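Long-range contacts in hypothetical sugar ABC-transporter sugar binding protein (Arthrobacter globiformis, PDB 7BVT), which binds cyclic alpha-maltosyl-1,6-maltose and, as the solute-binding protein of an ABC transporter, probably hands it to the membrane components for import: residues Asn140-Met145 with Ser258-Ser263; Phe277-Val282 with Glu355-Pro360; Asn200-Leu205 with Ala291-Gly296; Gly183-Thr188 with Ala246-Phe251. One frame throughout, in Å; residues are numbered along the deposited sequence.

Contact 1 of 4, residues Asn140-Met145 with Ser258-Ser263; sequences NNLGYM and SAQEGS. With GLC (alpha-D-glucopyranose), chain B.
In the sheet that runs up to the sugar pocket, strand 140-145 forms an antiparallel ladder with strand 258-262, from Leu142 beside Gly262 to Met145 beside Ala259. The hydrogen-bonded pairs Gly143-Glu261 and Met145-Ala259 carry two backbone bonds each; Met145 N reaches Ala259 O at 2.9 Å and 172°. On one face the extended Met145 chain crosses the Glu261 side chain at about a right angle, with Met145 SD 3.8 Å from Glu261 CB, while a bend at chi2 takes the carboxylate away from the strand. On the other face Leu142 CD2 lies 3.7 Å from Gly262 N, over the backbone of a residue without a side chain. Beyond the ladder, Ser263 N donates to Asn141 O (2.9 Å), and Ser263 OG sits 3.1 Å from Asn140 CB. With its CG between the backbone N and the carbonyl carbon (chi1 60°), Asn140 turns its amide to the glucose: ND2 donates to O2 at 2.9 Å, almost straight at 174°.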
loop_
_atom_site.group_PDB
_atom_site.type_symbol
_atom_site.label_atom_id
_atom_site.label_comp_id
_atom_site.label_asym_id
_atom_site.label_seq_id
_atom_site.Cartn_x
_atom_site.Cartn_y
_atom_site.Cartn_z
ATOM N N ASN A 140 -3.057 2.135 -3.771
ATOM C CA ASN A 140 -3.941 1.105 -3.218
ATOM C C ASN A 140 -3.856 1.226 -1.698
ATOM O O ASN A 140 -2.992 1.977 -1.158
ATOM C CB ASN A 140 -3.561 -0.275 -3.729
ATOM C CG ASN A 140 -2.150 -0.698 -3.390
ATOM O OD1 ASN A 140 -1.783 -0.724 -2.218
ATOM N ND2 ASN A 140 -1.409 -1.173 -4.369
ATOM N N ASN A 141 -4.774 0.580 -1.008
ATOM C CA ASN A 141 -4.758 0.555 0.455
ATOM C C ASN A 141 -5.488 -0.673 0.963
ATOM O O ASN A 141 -6.064 -1.456 0.189
ATOM C CB ASN A 141 -5.207 1.887 1.069
ATOM C CG ASN A 141 -6.675 2.177 0.880
ATOM O OD1 ASN A 141 -7.551 1.331 1.141
ATOM N ND2 ASN A 141 -6.962 3.400 0.498
ATOM N N LEU A 142 -5.280 -0.923 2.244
ATOM C CA LEU A 142 -5.853 -2.119 2.887
ATOM C C LEU A 142 -7.241 -1.779 3.390
ATOM O O LEU A 142 -7.438 -0.751 4.017
ATOM C CB LEU A 142 -4.961 -2.591 4.028
ATOM C CG LEU A 142 -3.685 -3.275 3.593
ATOM C CD1 LEU A 142 -2.761 -3.476 4.808
ATOM C CD2 LEU A 142 -3.965 -4.598 2.985
ATOM N N GLY A 143 -8.132 -2.731 3.193
ATOM C CA GLY A 143 -9.520 -2.613 3.610
ATOM C C GLY A 143 -9.977 -3.888 4.257
ATOM O O GLY A 143 -9.234 -4.874 4.319
ATOM N N TYR A 144 -11.205 -3.863 4.702
ATOM C CA TYR A 144 -11.835 -5.056 5.315
ATOM C C TYR A 144 -12.727 -5.707 4.276
ATOM O O TYR A 144 -13.591 -5.046 3.737
ATOM C CB TYR A 144 -12.623 -4.616 6.554
ATOM C CG TYR A 144 -13.363 -5.722 7.256
ATOM C CD1 TYR A 144 -12.701 -6.537 8.146
ATOM C CD2 TYR A 144 -14.704 -5.961 7.026
ATOM C CE1 TYR A 144 -13.344 -7.582 8.816
ATOM C CE2 TYR A 144 -15.352 -7.006 7.663
ATOM C CZ TYR A 144 -14.668 -7.833 8.522
ATOM O OH TYR A 144 -15.347 -8.811 9.189
ATOM N N MET A 145 -12.503 -6.979 4.040
ATOM C CA MET A 145 -13.385 -7.775 3.133
ATOM C C MET A 145 -13.997 -8.906 3.935
ATOM O O MET A 145 -13.382 -9.421 4.855
ATOM C CB MET A 145 -12.613 -8.373 1.971
ATOM C CG MET A 145 -12.355 -7.469 0.857
ATOM S SD MET A 145 -11.893 -8.487 -0.606
ATOM C CE MET A 145 -11.796 -7.130 -1.774
ATOM N N SER A 258 -13.620 -13.294 7.058
ATOM C CA SER A 258 -13.177 -11.920 6.702
ATOM C C SER A 258 -11.655 -11.858 6.741
ATOM O O SER A 258 -11.040 -12.798 7.196
ATOM C CB SER A 258 -13.749 -10.895 7.605
ATOM O OG SER A 258 -13.417 -11.153 8.989
ATOM N N ALA A 259 -11.113 -10.749 6.235
ATOM C CA ALA A 259 -9.649 -10.519 6.196
ATOM C C ALA A 259 -9.409 -9.068 5.833
ATOM O O ALA A 259 -10.223 -8.462 5.130
ATOM C CB ALA A 259 -8.995 -11.451 5.197
ATOM N N GLN A 260 -8.251 -8.538 6.235
ATOM C CA GLN A 260 -7.762 -7.309 5.580
ATOM C C GLN A 260 -7.287 -7.682 4.185
ATOM O O GLN A 260 -6.569 -8.688 4.033
ATOM C CB GLN A 260 -6.636 -6.666 6.382
ATOM C CG GLN A 260 -7.160 -5.993 7.600
ATOM C CD GLN A 260 -6.145 -5.321 8.493
ATOM O OE1 GLN A 260 -4.896 -5.344 8.275
ATOM N NE2 GLN A 260 -6.702 -4.716 9.518
ATOM N N GLU A 261 -7.740 -6.927 3.194
ATOM C CA GLU A 261 -7.398 -7.151 1.786
ATOM C C GLU A 261 -7.084 -5.819 1.117
ATOM O O GLU A 261 -7.792 -4.823 1.316
ATOM C CB GLU A 261 -8.543 -7.880 1.054
ATOM C CG GLU A 261 -8.717 -9.316 1.546
ATOM C CD GLU A 261 -7.696 -10.337 1.128
ATOM O OE1 GLU A 261 -6.748 -9.999 0.375
ATOM O OE2 GLU A 261 -7.872 -11.533 1.536
ATOM N N GLY A 262 -6.117 -5.878 0.195
ATOM C CA GLY A 262 -5.807 -4.708 -0.624
ATOM C C GLY A 262 -6.874 -4.417 -1.625
ATOM O O GLY A 262 -7.648 -5.311 -1.996
ATOM N N SER A 263 -6.975 -3.159 -2.031
ATOM C CA SER A 263 -8.036 -2.651 -2.922
ATOM C C SER A 263 -7.956 -3.393 -4.266
ATOM O O SER A 263 -9.007 -3.499 -4.931
ATOM C CB SER A 263 -7.940 -1.139 -3.105
ATOM O OG SER A 263 -6.625 -0.807 -3.500
HETATM C C1 GLC B . 0.984 -4.262 -2.421
HETATM C C2 GLC B . 1.454 -2.843 -2.349
HETATM C C3 GLC B . 2.870 -2.782 -1.835
HETATM C C4 GLC B . 2.924 -3.531 -0.494
HETATM C C5 GLC B . 2.513 -4.982 -0.707
HETATM C C6 GLC B . 2.523 -5.750 0.627
HETATM O O2 GLC B . 1.224 -2.247 -3.614
HETATM O O3 GLC B . 3.270 -1.405 -1.723
HETATM O O4 GLC B . 4.230 -3.545 0.048
HETATM O O5 GLC B . 1.189 -4.993 -1.179
HETATM O O6 GLC B . 2.622 -7.140 0.329
#

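Contact 2 of 4, residues Phe277-Val282 with Glu355-Pro360; sequences FGTAQV and EPRLLP
Arg357 lays its guanidinium flat on the Phe277 ring, the planes only 7° apart and Arg357 CZ 3.7 Å from the centroid of the Phe277 ring, a cation-pi stack in which NH1 stands over the middle of the ring. The same NH1 donates to Phe277 O at 2.9 Å, within the guanidinium plane, so one residue offers both a face and a carbonyl and fixes the rotation of the arginine end. The turn that brings the group there is at chi3 (-65°). An alanine at this position would remove both interactions and is likely to leave Phe277 O without this donor and one ring face without its cover. Next along, Thr279 OG1 donates to Arg357 O at 2.7 Å, in the carbonyl plane on a lone pair, while Thr279 CG2 lies at the edge of the Phe277 ring. The Pro360 ring packs against the backbone, its CB 3.7 Å from Ala280 C. Further out, Leu358 N bonds to Glu355 O at 2.9 Å, shaping the turn that carries Arg357, and Ala270 of helix 264-271 touches the arginine. The contact thus seats the turn leading into helix 359-363 against strand 277-280 in the alpha/beta solute-binding protein fold.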
loop_
_atom_site.group_PDB
_atom_site.type_symbol
_atom_site.label_atom_id
_atom_site.label_comp_id
_atom_site.label_asym_id
_atom_site.label_seq_id
_atom_site.Cartn_x
_atom_site.Cartn_y
_atom_site.Cartn_z
ATOM N N PHE A 277 -18.804 -11.329 -1.662
ATOM C CA PHE A 277 -17.990 -10.544 -0.705
ATOM C C PHE A 277 -18.553 -9.144 -0.541
ATOM O O PHE A 277 -19.138 -8.530 -1.469
ATOM C CB PHE A 277 -16.534 -10.536 -1.140
ATOM C CG PHE A 277 -16.205 -9.705 -2.346
ATOM C CD1 PHE A 277 -16.286 -10.256 -3.609
ATOM C CD2 PHE A 277 -15.771 -8.392 -2.218
ATOM C CE1 PHE A 277 -15.971 -9.505 -4.725
ATOM C CE2 PHE A 277 -15.462 -7.647 -3.333
ATOM C CZ PHE A 277 -15.574 -8.190 -4.584
ATOM N N GLY A 278 -18.280 -8.587 0.638
ATOM C CA GLY A 278 -18.518 -7.192 0.993
ATOM C C GLY A 278 -17.203 -6.512 1.368
ATOM O O GLY A 278 -16.179 -7.222 1.541
ATOM N N THR A 279 -17.233 -5.201 1.400
ATOM C CA THR A 279 -16.032 -4.423 1.744
ATOM C C THR A 279 -16.436 -3.360 2.739
ATOM O O THR A 279 -17.621 -2.927 2.812
ATOM C CB THR A 279 -15.367 -3.837 0.490
ATOM O OG1 THR A 279 -16.269 -2.849 -0.012
ATOM C CG2 THR A 279 -15.006 -4.874 -0.539
ATOM N N ALA A 280 -15.478 -2.888 3.526
ATOM C CA ALA A 280 -15.708 -1.778 4.447
ATOM C C ALA A 280 -14.391 -1.142 4.850
ATOM O O ALA A 280 -13.328 -1.766 4.613
ATOM C CB ALA A 280 -16.395 -2.254 5.711
ATOM N N GLN A 281 -14.527 0.037 5.419
ATOM C CA GLN A 281 -13.438 0.681 6.173
ATOM C C GLN A 281 -12.854 -0.352 7.145
ATOM O O GLN A 281 -13.614 -1.147 7.747
ATOM C CB GLN A 281 -14.010 1.914 6.879
ATOM C CG GLN A 281 -13.036 2.599 7.821
ATOM C CD GLN A 281 -13.620 3.823 8.465
ATOM O OE1 GLN A 281 -13.229 4.952 8.148
ATOM N NE2 GLN A 281 -14.600 3.619 9.332
ATOM N N VAL A 282 -11.538 -0.324 7.380
ATOM C CA VAL A 282 -10.930 -1.252 8.368
ATOM C C VAL A 282 -11.500 -0.942 9.741
ATOM O O VAL A 282 -11.460 0.217 10.172
ATOM C CB VAL A 282 -9.403 -1.186 8.420
ATOM C CG1 VAL A 282 -8.919 -2.266 9.385
ATOM C CG2 VAL A 282 -8.812 -1.446 7.045
ATOM N N GLU A 355 -18.299 -0.090 -9.685
ATOM C CA GLU A 355 -17.413 -0.911 -8.818
ATOM C C GLU A 355 -17.695 -0.491 -7.388
ATOM O O GLU A 355 -16.829 -0.003 -6.699
ATOM C CB GLU A 355 -15.954 -0.688 -9.245
ATOM C CG GLU A 355 -14.940 -1.750 -8.796
ATOM C CD GLU A 355 -13.557 -1.584 -9.449
ATOM O OE1 GLU A 355 -13.423 -0.669 -10.327
ATOM O OE2 GLU A 355 -12.602 -2.362 -9.110
ATOM N N PRO A 356 -18.942 -0.574 -6.907
ATOM C CA PRO A 356 -19.335 0.094 -5.666
ATOM C C PRO A 356 -18.537 -0.408 -4.442
ATOM O O PRO A 356 -18.395 0.359 -3.489
ATOM C CB PRO A 356 -20.830 -0.235 -5.533
ATOM C CG PRO A 356 -21.012 -1.409 -6.410
ATOM C CD PRO A 356 -20.044 -1.276 -7.566
ATOM N N ARG A 357 -18.059 -1.642 -4.481
ATOM C CA ARG A 357 -17.290 -2.203 -3.319
ATOM C C ARG A 357 -15.900 -1.538 -3.251
ATOM O O ARG A 357 -15.221 -1.705 -2.255
ATOM C CB ARG A 357 -17.251 -3.717 -3.366
ATOM C CG ARG A 357 -18.637 -4.268 -3.029
ATOM C CD ARG A 357 -18.712 -5.735 -3.260
ATOM N NE ARG A 357 -18.566 -6.078 -4.665
ATOM C CZ ARG A 357 -18.774 -7.294 -5.141
ATOM N NH1 ARG A 357 -19.077 -8.282 -4.320
ATOM N NH2 ARG A 357 -18.652 -7.546 -6.432
ATOM N N LEU A 358 -15.499 -0.780 -4.260
ATOM C CA LEU A 358 -14.228 -0.027 -4.155
ATOM C C LEU A 358 -14.449 1.225 -3.302
ATOM O O LEU A 358 -13.458 1.783 -2.811
ATOM C CB LEU A 358 -13.731 0.322 -5.562
ATOM C CG LEU A 358 -12.257 0.697 -5.652
ATOM C CD1 LEU A 358 -11.355 -0.477 -5.422
ATOM C CD2 LEU A 358 -11.957 1.314 -7.011
ATOM N N LEU A 359 -15.683 1.663 -3.050
ATOM C CA LEU A 359 -15.889 3.000 -2.466
ATOM C C LEU A 359 -15.201 3.089 -1.095
ATOM O O LEU A 359 -14.583 4.093 -0.767
ATOM C CB LEU A 359 -17.384 3.366 -2.369
ATOM C CG LEU A 359 -17.660 4.755 -1.813
ATOM C CD1 LEU A 359 -17.049 5.824 -2.695
ATOM C CD2 LEU A 359 -19.167 5.042 -1.621
ATOM N N PRO A 360 -15.289 2.087 -0.194
ATOM C CA PRO A 360 -14.661 2.252 1.120
ATOM C C PRO A 360 -13.155 2.495 0.956
ATOM O O PRO A 360 -12.596 3.238 1.740
ATOM C CB PRO A 360 -14.919 0.912 1.802
ATOM C CG PRO A 360 -16.250 0.517 1.200
ATOM C CD PRO A 360 -16.075 0.836 -0.282
#

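Contact 3 of 4, residues Asn200-Leu205 with Ala291-Gly296; sequences NFQVNL and ATNLGG. With GLC (alpha-D-glucopyranose), chain B.
Helix 200-205 passes the loosely paired strand segment 292-295 with their axes 7.0 Å apart and their directions at 138°, and the backbones come nearest at Val203 and Thr292, whose CA atoms are 4.9 Å apart. This is helix-on-sheet packing in the alpha/beta solute-binding protein fold, beside the sugar pocket. Val203 touches the strand side with both branches: CG1 meets Ala291 O at 3.5 Å, and CG2 rests 4.0 Å from Asn293 CB. The polar link is between two amides whose planes are turned 62° apart. Asn293 ND2 donates to Gln202 OE1 at 2.9 Å, and the acceptor lies in the Asn293 amide plane; the same ND2 also donates to Trp199 O, so a side-chain oxygen and a backbone carbonyl of helix 195-207 share one amide nitrogen. Gln202 keeps its CG beside the backbone N and extends from there, with NE2 hydrogen-bonded to Tyr377 OH. A leucine in place of Asn293 would lack the amide donor and would probably leave Gln202 OE1 and Trp199 O without this partner in a buried setting. The backbone N of Asn293, also buried, has no partner. Farther along the strand, Gly295 CA approaches glucose O3 to 3.3 Å, where a side chain would run into the sugar at C2. Gly296 N then makes a weak bond to glucose O2, 3.1 Å long and bent to 125°.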
loop_
_atom_site.group_PDB
_atom_site.type_symbol
_atom_site.label_atom_id
_atom_site.label_comp_id
_atom_site.label_asym_id
_atom_site.label_seq_id
_atom_site.Cartn_x
_atom_site.Cartn_y
_atom_site.Cartn_z
ATOM N N ASN A 200 0.173 -5.221 7.491
ATOM C CA ASN A 200 -1.172 -5.444 8.077
ATOM C C ASN A 200 -1.215 -4.950 9.519
ATOM O O ASN A 200 -2.231 -4.331 9.921
ATOM C CB ASN A 200 -1.552 -6.918 7.947
ATOM C CG ASN A 200 -2.108 -7.271 6.586
ATOM O OD1 ASN A 200 -1.449 -7.968 5.789
ATOM N ND2 ASN A 200 -3.268 -6.746 6.300
ATOM N N PHE A 201 -0.171 -5.220 10.296
ATOM C CA PHE A 201 -0.101 -4.770 11.688
ATOM C C PHE A 201 -0.052 -3.246 11.771
ATOM O O PHE A 201 -0.682 -2.662 12.657
ATOM C CB PHE A 201 1.123 -5.376 12.378
ATOM C CG PHE A 201 1.182 -5.003 13.824
ATOM C CD1 PHE A 201 0.404 -5.652 14.774
ATOM C CD2 PHE A 201 1.960 -3.948 14.236
ATOM C CE1 PHE A 201 0.409 -5.233 16.095
ATOM C CE2 PHE A 201 2.000 -3.565 15.548
ATOM C CZ PHE A 201 1.227 -4.199 16.486
ATOM N N GLN A 202 0.700 -2.589 10.883
ATOM C CA GLN A 202 0.849 -1.127 10.977
ATOM C C GLN A 202 -0.539 -0.473 10.958
ATOM O O GLN A 202 -0.721 0.551 11.546
ATOM C CB GLN A 202 1.691 -0.606 9.818
ATOM C CG GLN A 202 3.175 -0.797 10.050
ATOM C CD GLN A 202 4.009 -0.808 8.768
ATOM O OE1 GLN A 202 3.501 -0.951 7.665
ATOM N NE2 GLN A 202 5.337 -0.684 8.940
ATOM N N VAL A 203 -1.473 -1.019 10.195
ATOM C CA VAL A 203 -2.845 -0.443 10.124
ATOM C C VAL A 203 -3.373 -0.299 11.542
ATOM O O VAL A 203 -3.835 0.756 11.910
ATOM C CB VAL A 203 -3.768 -1.365 9.321
ATOM C CG1 VAL A 203 -5.217 -0.929 9.432
ATOM C CG2 VAL A 203 -3.323 -1.448 7.879
ATOM N N ASN A 204 -3.313 -1.375 12.311
ATOM C CA ASN A 204 -3.924 -1.401 13.658
ATOM C C ASN A 204 -3.070 -0.605 14.651
ATOM O O ASN A 204 -3.656 0.091 15.527
ATOM C CB ASN A 204 -4.053 -2.851 14.110
ATOM C CG ASN A 204 -5.019 -3.660 13.265
ATOM O OD1 ASN A 204 -4.762 -4.829 12.994
ATOM N ND2 ASN A 204 -6.097 -3.047 12.777
ATOM N N LEU A 205 -1.743 -0.553 14.462
ATOM C CA LEU A 205 -0.854 0.296 15.276
ATOM C C LEU A 205 -1.296 1.765 15.082
ATOM O O LEU A 205 -1.483 2.507 16.045
ATOM C CB LEU A 205 0.587 0.038 14.835
ATOM C CG LEU A 205 1.624 0.996 15.421
ATOM C CD1 LEU A 205 1.820 0.757 16.918
ATOM C CD2 LEU A 205 2.926 0.841 14.671
ATOM N N ALA A 291 -7.500 4.367 10.163
ATOM C CA ALA A 291 -6.203 4.379 9.463
ATOM C C ALA A 291 -6.150 3.211 8.510
ATOM O O ALA A 291 -6.717 2.179 8.815
ATOM C CB ALA A 291 -5.040 4.294 10.434
ATOM N N THR A 292 -5.337 3.378 7.478
ATOM C CA THR A 292 -4.907 2.260 6.640
ATOM C C THR A 292 -3.499 2.525 6.104
ATOM O O THR A 292 -2.902 3.539 6.480
ATOM C CB THR A 292 -5.963 1.949 5.579
ATOM O OG1 THR A 292 -5.548 0.716 4.998
ATOM C CG2 THR A 292 -6.072 3.030 4.543
ATOM N N ASN A 293 -2.997 1.574 5.310
ATOM C CA ASN A 293 -1.606 1.560 4.808
ATOM C C ASN A 293 -1.646 1.685 3.276
ATOM O O ASN A 293 -2.509 1.053 2.670
ATOM C CB ASN A 293 -0.934 0.255 5.214
ATOM C CG ASN A 293 0.531 0.419 5.516
ATOM O OD1 ASN A 293 1.165 1.386 5.094
ATOM N ND2 ASN A 293 1.027 -0.542 6.244
ATOM N N LEU A 294 -0.794 2.519 2.699
ATOM C CA LEU A 294 -0.735 2.800 1.246
ATOM C C LEU A 294 0.258 1.902 0.525
ATOM O O LEU A 294 1.388 1.751 0.961
ATOM C CB LEU A 294 -0.365 4.248 1.006
ATOM C CG LEU A 294 -1.442 5.258 1.377
ATOM C CD1 LEU A 294 -0.864 6.640 1.594
ATOM C CD2 LEU A 294 -2.532 5.270 0.309
ATOM N N GLY A 295 -0.184 1.357 -0.600
ATOM C CA GLY A 295 0.696 0.710 -1.583
ATOM C C GLY A 295 0.634 1.421 -2.901
ATOM O O GLY A 295 -0.029 2.459 -3.002
ATOM N N GLY A 296 1.310 0.845 -3.866
ATOM C CA GLY A 296 1.201 1.315 -5.248
ATOM C C GLY A 296 2.506 1.844 -5.799
ATOM O O GLY A 296 3.554 1.763 -5.110
HETATM C C1 GLC B . 0.984 -4.262 -2.421
HETATM C C2 GLC B . 1.454 -2.843 -2.349
HETATM C C3 GLC B . 2.870 -2.782 -1.835
HETATM C C4 GLC B . 2.924 -3.531 -0.494
HETATM C C5 GLC B . 2.513 -4.982 -0.707
HETATM C C6 GLC B . 2.523 -5.750 0.627
HETATM O O2 GLC B . 1.224 -2.247 -3.614
HETATM O O3 GLC B . 3.270 -1.405 -1.723
HETATM O O4 GLC B . 4.230 -3.545 0.048
HETATM O O5 GLC B . 1.189 -4.993 -1.179
HETATM O O6 GLC B . 2.622 -7.140 0.329
#

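Contact 4 of 4, residues Gly183-Thr188 with Ala246-Phe251; sequences GYDLYT and AKWGEF
Asp185 uses its buried carboxylate to hold the loop 246-251 by its backbone. OD2 accepts from Gly249 N at 3.0 Å and from Phe251 N at 2.9 Å, the two donors reaching it from opposite faces of the carboxylate plane, Gly249 N from well above that plane, Phe251 N on the syn side but tilted out of it. Two N-H groups on one oxygen would probably stabilise its negative charge. The other oxygen is served by a water, which donates to Asp185 OD1 at 2.7 Å and to Lys247 O at 2.8 Å. Asp185 CG stands beside its backbone N (chi1 -70°), which points the carboxylate at the type II turn Lys247-Glu250, where Gly249 adopts a backbone conformation that crowds out any side chain. A second water satisfies three more groups: it donates to Leu186 O at 2.8 Å and accepts from Thr188 OG1 at 2.7 Å and from Lys247 N at 3.0 Å. Trp248 packs beside these polar links. One face of its ring is covered by Tyr187 CD2, 3.5 Å from Trp248 CD2, with the two rings oblique, and Leu186 O lies at the indole edge. Tyr187, the centre of an inverse gamma turn, also touches a bound glucose; Trp248 thus packs on a residue of the sugar pocket, and this loop pair borders the solute-binding site.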
loop_
_atom_site.group_PDB
_atom_site.type_symbol
_atom_site.label_atom_id
_atom_site.label_comp_id
_atom_site.label_asym_id
_atom_site.label_seq_id
_atom_site.Cartn_x
_atom_site.Cartn_y
_atom_site.Cartn_z
ATOM N N GLY A 183 -13.350 -16.546 11.981
ATOM C CA GLY A 183 -14.187 -15.372 11.719
ATOM C C GLY A 183 -13.399 -14.326 10.962
ATOM O O GLY A 183 -14.026 -13.486 10.333
ATOM N N TYR A 184 -12.067 -14.353 11.090
ATOM C CA TYR A 184 -11.206 -13.255 10.571
ATOM C C TYR A 184 -9.786 -13.806 10.375
ATOM O O TYR A 184 -9.234 -14.333 11.351
ATOM C CB TYR A 184 -11.241 -12.075 11.532
ATOM C CG TYR A 184 -10.290 -10.958 11.191
ATOM C CD1 TYR A 184 -10.448 -10.184 10.038
ATOM C CD2 TYR A 184 -9.276 -10.618 12.062
ATOM C CE1 TYR A 184 -9.577 -9.142 9.751
ATOM C CE2 TYR A 184 -8.418 -9.553 11.789
ATOM C CZ TYR A 184 -8.583 -8.801 10.648
ATOM O OH TYR A 184 -7.703 -7.794 10.349
ATOM N N ASP A 185 -9.192 -13.638 9.198
ATOM C CA ASP A 185 -7.796 -14.106 8.981
ATOM C C ASP A 185 -6.836 -13.009 9.444
ATOM O O ASP A 185 -7.041 -11.851 9.032
ATOM C CB ASP A 185 -7.507 -14.416 7.507
ATOM C CG ASP A 185 -8.196 -15.645 6.954
ATOM O OD1 ASP A 185 -8.973 -16.275 7.690
ATOM O OD2 ASP A 185 -7.928 -15.926 5.787
ATOM N N LEU A 186 -5.772 -13.401 10.140
ATOM C CA LEU A 186 -4.617 -12.516 10.393
ATOM C C LEU A 186 -3.434 -12.995 9.580
ATOM O O LEU A 186 -3.247 -14.230 9.388
ATOM C CB LEU A 186 -4.262 -12.495 11.875
ATOM C CG LEU A 186 -5.177 -11.667 12.738
ATOM C CD1 LEU A 186 -4.859 -11.994 14.170
ATOM C CD2 LEU A 186 -5.035 -10.176 12.404
ATOM N N TYR A 187 -2.628 -12.029 9.124
ATOM C CA TYR A 187 -1.413 -12.330 8.341
ATOM C C TYR A 187 -0.289 -12.524 9.347
ATOM O O TYR A 187 0.397 -11.572 9.696
ATOM C CB TYR A 187 -1.173 -11.238 7.298
ATOM C CG TYR A 187 -0.409 -11.712 6.095
ATOM C CD1 TYR A 187 0.923 -12.105 6.206
ATOM C CD2 TYR A 187 -1.025 -11.805 4.862
ATOM C CE1 TYR A 187 1.628 -12.572 5.116
ATOM C CE2 TYR A 187 -0.324 -12.258 3.754
ATOM C CZ TYR A 187 1.002 -12.644 3.892
ATOM O OH TYR A 187 1.716 -13.120 2.823
ATOM N N THR A 188 -0.138 -13.754 9.866
ATOM C CA THR A 188 0.638 -13.989 11.097
ATOM C C THR A 188 2.023 -14.572 10.816
ATOM O O THR A 188 2.746 -14.649 11.792
ATOM C CB THR A 188 -0.097 -14.937 12.049
ATOM O OG1 THR A 188 -0.348 -16.179 11.395
ATOM C CG2 THR A 188 -1.428 -14.414 12.529
ATOM N N ALA A 246 -0.961 -18.961 11.724
ATOM C CA ALA A 246 -0.459 -19.648 10.506
ATOM C C ALA A 246 -1.617 -20.235 9.684
ATOM O O ALA A 246 -1.487 -21.356 9.114
ATOM C CB ALA A 246 0.566 -20.693 10.914
ATOM N N LYS A 247 -2.700 -19.492 9.529
ATOM C CA LYS A 247 -3.906 -19.919 8.768
ATOM C C LYS A 247 -4.354 -18.804 7.829
ATOM O O LYS A 247 -5.538 -18.723 7.529
ATOM C CB LYS A 247 -5.043 -20.285 9.730
ATOM C CG LYS A 247 -4.854 -21.608 10.469
ATOM C CD LYS A 247 -4.586 -22.790 9.570
ATOM C CE LYS A 247 -5.661 -22.997 8.531
ATOM N NZ LYS A 247 -5.553 -24.342 7.911
ATOM N N TRP A 248 -3.438 -17.978 7.345
ATOM C CA TRP A 248 -3.801 -16.962 6.322
ATOM C C TRP A 248 -4.414 -17.673 5.115
ATOM O O TRP A 248 -3.884 -18.713 4.721
ATOM C CB TRP A 248 -2.597 -16.108 5.907
ATOM C CG TRP A 248 -2.976 -15.142 4.826
ATOM C CD1 TRP A 248 -2.760 -15.242 3.479
ATOM C CD2 TRP A 248 -3.764 -13.960 5.006
ATOM N NE1 TRP A 248 -3.333 -14.185 2.807
ATOM C CE2 TRP A 248 -3.985 -13.396 3.730
ATOM C CE3 TRP A 248 -4.302 -13.321 6.123
ATOM C CZ2 TRP A 248 -4.680 -12.195 3.559
ATOM C CZ3 TRP A 248 -5.030 -12.163 5.947
ATOM C CH2 TRP A 248 -5.191 -11.592 4.687
ATOM N N GLY A 249 -5.461 -17.124 4.515
ATOM C CA GLY A 249 -5.952 -17.570 3.195
ATOM C C GLY A 249 -7.224 -18.381 3.333
ATOM O O GLY A 249 -7.865 -18.653 2.284
ATOM N N GLU A 250 -7.651 -18.693 4.557
ATOM C CA GLU A 250 -8.979 -19.351 4.761
ATOM C C GLU A 250 -10.122 -18.513 4.170
ATOM O O GLU A 250 -11.090 -19.067 3.576
ATOM C CB GLU A 250 -9.213 -19.668 6.227
ATOM C CG GLU A 250 -8.273 -20.694 6.762
ATOM C CD GLU A 250 -8.171 -21.969 5.936
ATOM O OE1 GLU A 250 -9.222 -22.642 5.769
ATOM O OE2 GLU A 250 -7.045 -22.269 5.456
ATOM N N PHE A 251 -10.064 -17.192 4.334
ATOM C CA PHE A 251 -11.100 -16.267 3.842
ATOM C C PHE A 251 -11.141 -16.380 2.321
ATOM O O PHE A 251 -12.235 -16.500 1.748
ATOM C CB PHE A 251 -10.766 -14.825 4.257
ATOM C CG PHE A 251 -11.619 -13.822 3.548
ATOM C CD1 PHE A 251 -12.994 -13.786 3.702
ATOM C CD2 PHE A 251 -11.046 -12.938 2.646
ATOM C CE1 PHE A 251 -13.762 -12.861 3.017
ATOM C CE2 PHE A 251 -11.823 -12.085 1.907
ATOM C CZ PHE A 251 -13.181 -12.036 2.092
HETATM O O HOH W 1 -7.561 -17.952 9.296
HETATM O O HOH W 2 -2.883 -16.709 10.552
#

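Overall arrangement
Contacts 1, 2 and 3 meet in one mixed sheet, where strand 140-147 has strands 258-262, 277-280 and 292-301 as neighbours. Contacts 1 and 2, centres about 9 Å apart, are joined by Tyr144 O and Ala280 N at 2.9 Å. Contacts 1 and 3, centres about 10 Å apart, are joined by Leu142 O and Thr292 OG1, 2.6 Å apart; Asn140 ND2 of contact 1 and, weakly, Gly296 N of contact 3 both donate to O2 of the same glucose. Contact 4, its centre about 13 Å from that of contact 1, meets it through Ser258 O and Asp185 N, 2.9 Å apart. It reaches the sugar through Tyr187, whereas contact 2 stands back, the side chain of Thr279 about 14 Å from a bound glucose.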